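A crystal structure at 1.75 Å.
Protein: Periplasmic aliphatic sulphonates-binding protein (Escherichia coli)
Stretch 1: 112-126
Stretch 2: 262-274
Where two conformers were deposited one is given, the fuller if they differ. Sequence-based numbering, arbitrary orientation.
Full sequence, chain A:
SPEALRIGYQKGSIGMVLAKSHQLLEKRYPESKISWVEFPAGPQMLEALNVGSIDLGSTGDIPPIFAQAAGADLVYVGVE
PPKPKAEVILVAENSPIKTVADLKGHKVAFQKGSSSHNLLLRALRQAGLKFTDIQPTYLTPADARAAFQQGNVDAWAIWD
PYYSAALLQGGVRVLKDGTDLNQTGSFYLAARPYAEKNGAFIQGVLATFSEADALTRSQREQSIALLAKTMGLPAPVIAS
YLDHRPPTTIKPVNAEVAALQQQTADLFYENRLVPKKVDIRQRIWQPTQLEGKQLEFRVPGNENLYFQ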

# COMPACT_ATOMS: atom_id res chain seq x y z
N LYS A 112 -9.87 6.14 -12.14
CA LYS A 112 -10.28 4.81 -12.59
C LYS A 112 -9.26 3.77 -12.13
O LYS A 112 -8.04 3.98 -12.26
CB LYS A 112 -10.44 4.73 -14.14
CG LYS A 112 -11.01 3.36 -14.59
CD LYS A 112 -11.27 3.28 -16.12
CE LYS A 112 -11.27 1.81 -16.57
NZ LYS A 112 -11.67 1.62 -17.98
N GLY A 113 -9.76 2.65 -11.61
CA GLY A 113 -8.89 1.54 -11.28
C GLY A 113 -8.19 1.68 -9.94
O GLY A 113 -7.45 0.79 -9.55
N SER A 114 -8.44 2.80 -9.25
CA SER A 114 -7.73 3.11 -7.98
C SER A 114 -8.44 2.53 -6.73
O SER A 114 -9.55 1.97 -6.82
CB SER A 114 -7.61 4.63 -7.83
OG SER A 114 -8.88 5.15 -7.51
N SER A 115 -7.84 2.73 -5.57
CA SER A 115 -8.49 2.36 -4.29
C SER A 115 -9.84 3.10 -4.15
O SER A 115 -10.77 2.57 -3.52
CB SER A 115 -7.59 2.71 -3.13
OG SER A 115 -7.26 4.11 -3.19
N SER A 116 -9.96 4.33 -4.68
CA SER A 116 -11.24 5.06 -4.62
C SER A 116 -12.34 4.42 -5.51
O SER A 116 -13.51 4.46 -5.15
CB SER A 116 -11.10 6.55 -4.98
OG SER A 116 -10.24 7.18 -4.03
N HIS A 117 -11.94 3.87 -6.67
CA HIS A 117 -12.88 3.14 -7.57
C HIS A 117 -13.41 1.94 -6.76
O HIS A 117 -14.62 1.68 -6.79
CB HIS A 117 -12.10 2.72 -8.85
CG HIS A 117 -12.95 2.16 -9.97
ND1 HIS A 117 -12.59 2.29 -11.30
CD2 HIS A 117 -14.08 1.41 -9.95
CE1 HIS A 117 -13.48 1.65 -12.05
NE2 HIS A 117 -14.40 1.13 -11.26
N ASN A 118 -12.54 1.25 -6.01
CA ASN A 118 -12.97 0.08 -5.24
C ASN A 118 -13.93 0.54 -4.14
O ASN A 118 -15.00 -0.06 -3.94
CB ASN A 118 -11.73 -0.64 -4.66
CG ASN A 118 -12.07 -1.83 -3.84
OD1 ASN A 118 -12.71 -2.78 -4.32
ND2 ASN A 118 -11.61 -1.85 -2.59
N LEU A 119 -13.56 1.62 -3.43
CA LEU A 119 -14.39 2.10 -2.31
C LEU A 119 -15.75 2.48 -2.85
O LEU A 119 -16.77 2.11 -2.27
CB LEU A 119 -13.79 3.37 -1.64
CG LEU A 119 -14.68 4.02 -0.56
CD1 LEU A 119 -14.24 3.49 0.70
CD2 LEU A 119 -14.45 5.47 -0.50
N LEU A 120 -15.76 3.15 -3.99
CA LEU A 120 -17.01 3.66 -4.55
C LEU A 120 -17.92 2.54 -5.03
O LEU A 120 -19.13 2.58 -4.73
CB LEU A 120 -16.79 4.68 -5.67
CG LEU A 120 -18.05 5.33 -6.20
CD1 LEU A 120 -18.84 6.16 -5.13
CD2 LEU A 120 -17.70 6.20 -7.43
N LEU A 121 -17.38 1.55 -5.75
CA LEU A 121 -18.20 0.36 -6.13
C LEU A 121 -18.84 -0.28 -4.90
O LEU A 121 -20.03 -0.60 -4.93
CB LEU A 121 -17.36 -0.72 -6.83
CG LEU A 121 -16.99 -0.48 -8.30
CD1 LEU A 121 -16.01 -1.55 -8.73
CD2 LEU A 121 -18.26 -0.60 -9.13
N ARG A 122 -18.05 -0.46 -3.83
CA ARG A 122 -18.56 -1.10 -2.61
C ARG A 122 -19.55 -0.27 -1.82
O ARG A 122 -20.57 -0.79 -1.35
CB ARG A 122 -17.42 -1.50 -1.70
CG ARG A 122 -16.60 -2.64 -2.27
CD ARG A 122 -15.33 -2.73 -1.51
NE ARG A 122 -14.39 -3.58 -2.22
CZ ARG A 122 -14.24 -4.87 -1.98
NH1 ARG A 122 -14.96 -5.49 -1.02
NH2 ARG A 122 -13.35 -5.54 -2.70
N ALA A 123 -19.28 1.03 -1.70
CA ALA A 123 -20.20 1.95 -1.04
C ALA A 123 -21.54 2.02 -1.78
O ALA A 123 -22.61 2.01 -1.14
CB ALA A 123 -19.58 3.37 -0.95
N LEU A 124 -21.48 2.16 -3.11
CA LEU A 124 -22.70 2.23 -3.89
C LEU A 124 -23.49 0.95 -3.75
O LEU A 124 -24.74 0.97 -3.61
CB LEU A 124 -22.40 2.52 -5.37
CG LEU A 124 -21.83 3.90 -5.70
CD1 LEU A 124 -21.55 3.96 -7.20
CD2 LEU A 124 -22.86 4.97 -5.33
N ARG A 125 -22.79 -0.18 -3.76
CA ARG A 125 -23.45 -1.49 -3.66
C ARG A 125 -24.23 -1.63 -2.35
O ARG A 125 -25.35 -2.18 -2.36
CB ARG A 125 -22.46 -2.67 -3.80
CG ARG A 125 -23.14 -4.06 -3.79
CD ARG A 125 -22.23 -5.18 -4.35
NE ARG A 125 -20.97 -5.25 -3.60
CZ ARG A 125 -19.92 -6.02 -3.89
NH1 ARG A 125 -19.95 -6.85 -4.94
NH2 ARG A 125 -18.85 -5.97 -3.11
N GLN A 126 -23.66 -1.13 -1.26
CA GLN A 126 -24.38 -1.13 0.02
C GLN A 126 -25.70 -0.39 -0.07
O GLN A 126 -26.68 -0.83 0.54
CB GLN A 126 -23.59 -0.42 1.13
CG GLN A 126 -22.46 -1.16 1.68
CD GLN A 126 -21.94 -0.54 2.96
OE1 GLN A 126 -21.86 0.70 3.10
NE2 GLN A 126 -21.48 -1.40 3.87
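Stretch 2 262-274: QQTADLFYENRLV

Stretch 2 continues a helix that begins earlier in the chain and runs through Glu270; Asn271 is the first residue to leave helical phi/psi (-99/18), and Arg272 follows with positive phi (52/27). Its helix crosses helix 115-126 almost at a right angle: the N-to-C directions differ by 88°, and the axes approach to 11.5 Å. Two CA pairs fix the register, Asn118 CA to Thr264 CA at 7.9 Å and Gly113 CA to Leu273 CA at 6.9 Å, so the turn after the second helix lies by the loop that precedes the first. Together the stretches bury 537 Å².

Knob-into-hole packing centres on Leu267, whose CA-to-CB bond points toward stretch 1. With chi1 t and chi2 p, it enters a hole formed by Asn118, Leu121, Arg122 and Arg125. Leu121 supplies the apolar partner, and the other three line the hole with polar atoms: Leu267 CD2 lies 4.0 Å from Leu121 CD1, 4.0 Å from Arg122 NE and 3.7 Å from Asn118 OD1, while Leu267 CD1 lies 3.8 Å from Arg125 NH1. The hole runs from Asn118 to Arg125, about two turns of the partner helix.

The aromatic contacts differ in approach. Leu273 (chi1 m, chi2 t) places CD1 over one face of the His117 ring, 4.0 Å from the ring centroid and 26° off its normal, a CH-pi arrangement; Leu273 CD1 to His117 NE2 is 3.7 Å. The ring is steadied from within stretch 1, where Gly113 N donates to His117 ND1 at 2.9 Å and 173°. Leu273 CD2 also meets Lys112 CE at 3.9 Å. Phe268 instead presents its edge to oxygens: Phe268 CE1 is 3.7 Å from Asn118 OD1, and Phe268 CE2 is 3.8 Å from Gly113 O.

Polar groups meet without a direct hydrogen bond across the stretches. Arg122 NH2 comes within 2.5 Å of Thr264 OG1, but the angle is poor, and the pair is a close contact, not a hydrogen bond. The guanidinium is held on its own helix, with Arg122 NE donating to Asn118 OD1 at 2.8 Å and 167°, and Arg122 NH2 to the same OD1 at 3.3 Å. Asn118 OD1 also lies 3.6 Å from Thr264 CG2. One water bridges the stretches by hydrogen bonds: its oxygen accepts a weak bond from Arg122 NH1 at 3.2 Å and donates to Gln263 OE1 at 3.2 Å. Past the helix, Asn271 ND2 donates to Leu267 O at 2.7 Å and 176°, and Asn271 OD1 lies 4.2 Å from Leu121 CD2.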

# COMPACT_ATOMS: atom_id res chain seq x y z
N GLN A 262 -9.14 -11.85 -2.35
CA GLN A 262 -9.75 -12.62 -3.46
C GLN A 262 -11.06 -11.97 -3.89
O GLN A 262 -11.32 -11.85 -5.11
CB GLN A 262 -9.99 -14.09 -3.09
CG GLN A 262 -10.46 -14.97 -4.28
CD GLN A 262 -9.45 -15.01 -5.40
OE1 GLN A 262 -8.35 -15.55 -5.22
NE2 GLN A 262 -9.79 -14.43 -6.57
N GLN A 263 -11.86 -11.53 -2.90
CA GLN A 263 -13.12 -10.84 -3.18
C GLN A 263 -12.88 -9.63 -4.10
O GLN A 263 -13.60 -9.40 -5.09
CB GLN A 263 -13.81 -10.39 -1.86
CG GLN A 263 -14.70 -11.42 -1.12
CD GLN A 263 -14.91 -11.06 0.37
OE1 GLN A 263 -15.10 -9.90 0.72
NE2 GLN A 263 -14.86 -12.07 1.23
N THR A 264 -11.87 -8.82 -3.76
CA THR A 264 -11.59 -7.63 -4.57
C THR A 264 -11.12 -8.01 -5.99
O THR A 264 -11.49 -7.37 -7.00
CB THR A 264 -10.53 -6.74 -3.89
OG1 THR A 264 -11.01 -6.40 -2.57
CG2 THR A 264 -10.29 -5.45 -4.71
N ALA A 265 -10.29 -9.04 -6.07
CA ALA A 265 -9.86 -9.51 -7.40
C ALA A 265 -11.06 -9.95 -8.21
O ALA A 265 -11.19 -9.59 -9.39
CB ALA A 265 -8.84 -10.62 -7.31
N ASP A 266 -11.99 -10.67 -7.56
CA ASP A 266 -13.22 -11.06 -8.26
C ASP A 266 -14.03 -9.86 -8.72
O ASP A 266 -14.45 -9.82 -9.88
CB ASP A 266 -14.09 -12.00 -7.43
CG ASP A 266 -13.37 -13.29 -7.04
OD1 ASP A 266 -12.35 -13.66 -7.66
OD2 ASP A 266 -13.85 -13.93 -6.08
N LEU A 267 -14.22 -8.88 -7.83
CA LEU A 267 -14.93 -7.65 -8.17
C LEU A 267 -14.31 -6.95 -9.39
O LEU A 267 -15.02 -6.53 -10.32
CB LEU A 267 -14.92 -6.68 -6.98
CG LEU A 267 -15.74 -5.38 -7.14
CD1 LEU A 267 -17.23 -5.73 -7.39
CD2 LEU A 267 -15.57 -4.40 -5.94
N PHE A 268 -12.99 -6.81 -9.38
CA PHE A 268 -12.29 -6.19 -10.49
C PHE A 268 -12.43 -6.98 -11.80
O PHE A 268 -12.71 -6.38 -12.84
CB PHE A 268 -10.84 -5.83 -10.15
CG PHE A 268 -10.71 -4.49 -9.48
CD1 PHE A 268 -11.44 -4.19 -8.33
CD2 PHE A 268 -9.85 -3.50 -9.99
CE1 PHE A 268 -11.32 -2.92 -7.71
CE2 PHE A 268 -9.75 -2.27 -9.39
CZ PHE A 268 -10.47 -1.97 -8.25
N TYR A 269 -12.32 -8.31 -11.74
CA TYR A 269 -12.53 -9.13 -12.94
C TYR A 269 -13.98 -9.00 -13.44
O TYR A 269 -14.23 -8.95 -14.66
CB TYR A 269 -12.24 -10.60 -12.64
CG TYR A 269 -12.67 -11.57 -13.74
CD1 TYR A 269 -12.02 -11.59 -14.97
CD2 TYR A 269 -13.70 -12.50 -13.51
CE1 TYR A 269 -12.38 -12.49 -15.97
CE2 TYR A 269 -14.07 -13.41 -14.51
CZ TYR A 269 -13.41 -13.40 -15.73
OH TYR A 269 -13.76 -14.29 -16.72
N GLU A 270 -14.93 -9.03 -12.50
CA GLU A 270 -16.38 -8.97 -12.85
C GLU A 270 -16.72 -7.68 -13.56
O GLU A 270 -17.61 -7.64 -14.41
CB GLU A 270 -17.28 -9.14 -11.63
CG GLU A 270 -17.35 -10.58 -11.13
CD GLU A 270 -17.80 -10.69 -9.67
OE1 GLU A 270 -18.16 -9.65 -9.05
OE2 GLU A 270 -17.77 -11.83 -9.15
N ASN A 271 -15.97 -6.64 -13.25
CA ASN A 271 -16.20 -5.34 -13.88
C ASN A 271 -15.24 -5.08 -15.03
O ASN A 271 -15.08 -3.94 -15.46
CB ASN A 271 -16.12 -4.23 -12.84
CG ASN A 271 -17.30 -4.24 -11.91
OD1 ASN A 271 -18.31 -3.55 -12.14
ND2 ASN A 271 -17.19 -5.03 -10.82
N ARG A 272 -14.62 -6.15 -15.53
CA ARG A 272 -13.64 -6.10 -16.64
C ARG A 272 -12.50 -5.07 -16.47
O ARG A 272 -11.89 -4.60 -17.45
CB ARG A 272 -14.36 -5.96 -18.01
CG ARG A 272 -15.60 -6.83 -18.15
CD ARG A 272 -16.44 -6.39 -19.39
NE ARG A 272 -15.58 -5.89 -20.48
CZ ARG A 272 -16.01 -5.53 -21.70
NH1 ARG A 272 -17.31 -5.60 -22.01
NH2 ARG A 272 -15.13 -5.10 -22.60
N LEU A 273 -12.17 -4.77 -15.21
CA LEU A 273 -11.01 -3.94 -14.88
C LEU A 273 -9.70 -4.71 -15.06
O LEU A 273 -8.67 -4.11 -15.38
CB LEU A 273 -11.14 -3.40 -13.44
CG LEU A 273 -12.30 -2.41 -13.27
CD1 LEU A 273 -12.66 -2.08 -11.84
CD2 LEU A 273 -11.94 -1.10 -14.05
N VAL A 274 -9.71 -6.02 -14.82
CA VAL A 274 -8.60 -6.89 -15.19
C VAL A 274 -9.12 -7.99 -16.07
O VAL A 274 -10.31 -8.33 -15.98
CB VAL A 274 -7.94 -7.54 -13.93
CG1 VAL A 274 -7.27 -6.49 -13.12
CG2 VAL A 274 -8.99 -8.27 -13.09
O HOH W 1 -12.88 -7.69 -0.06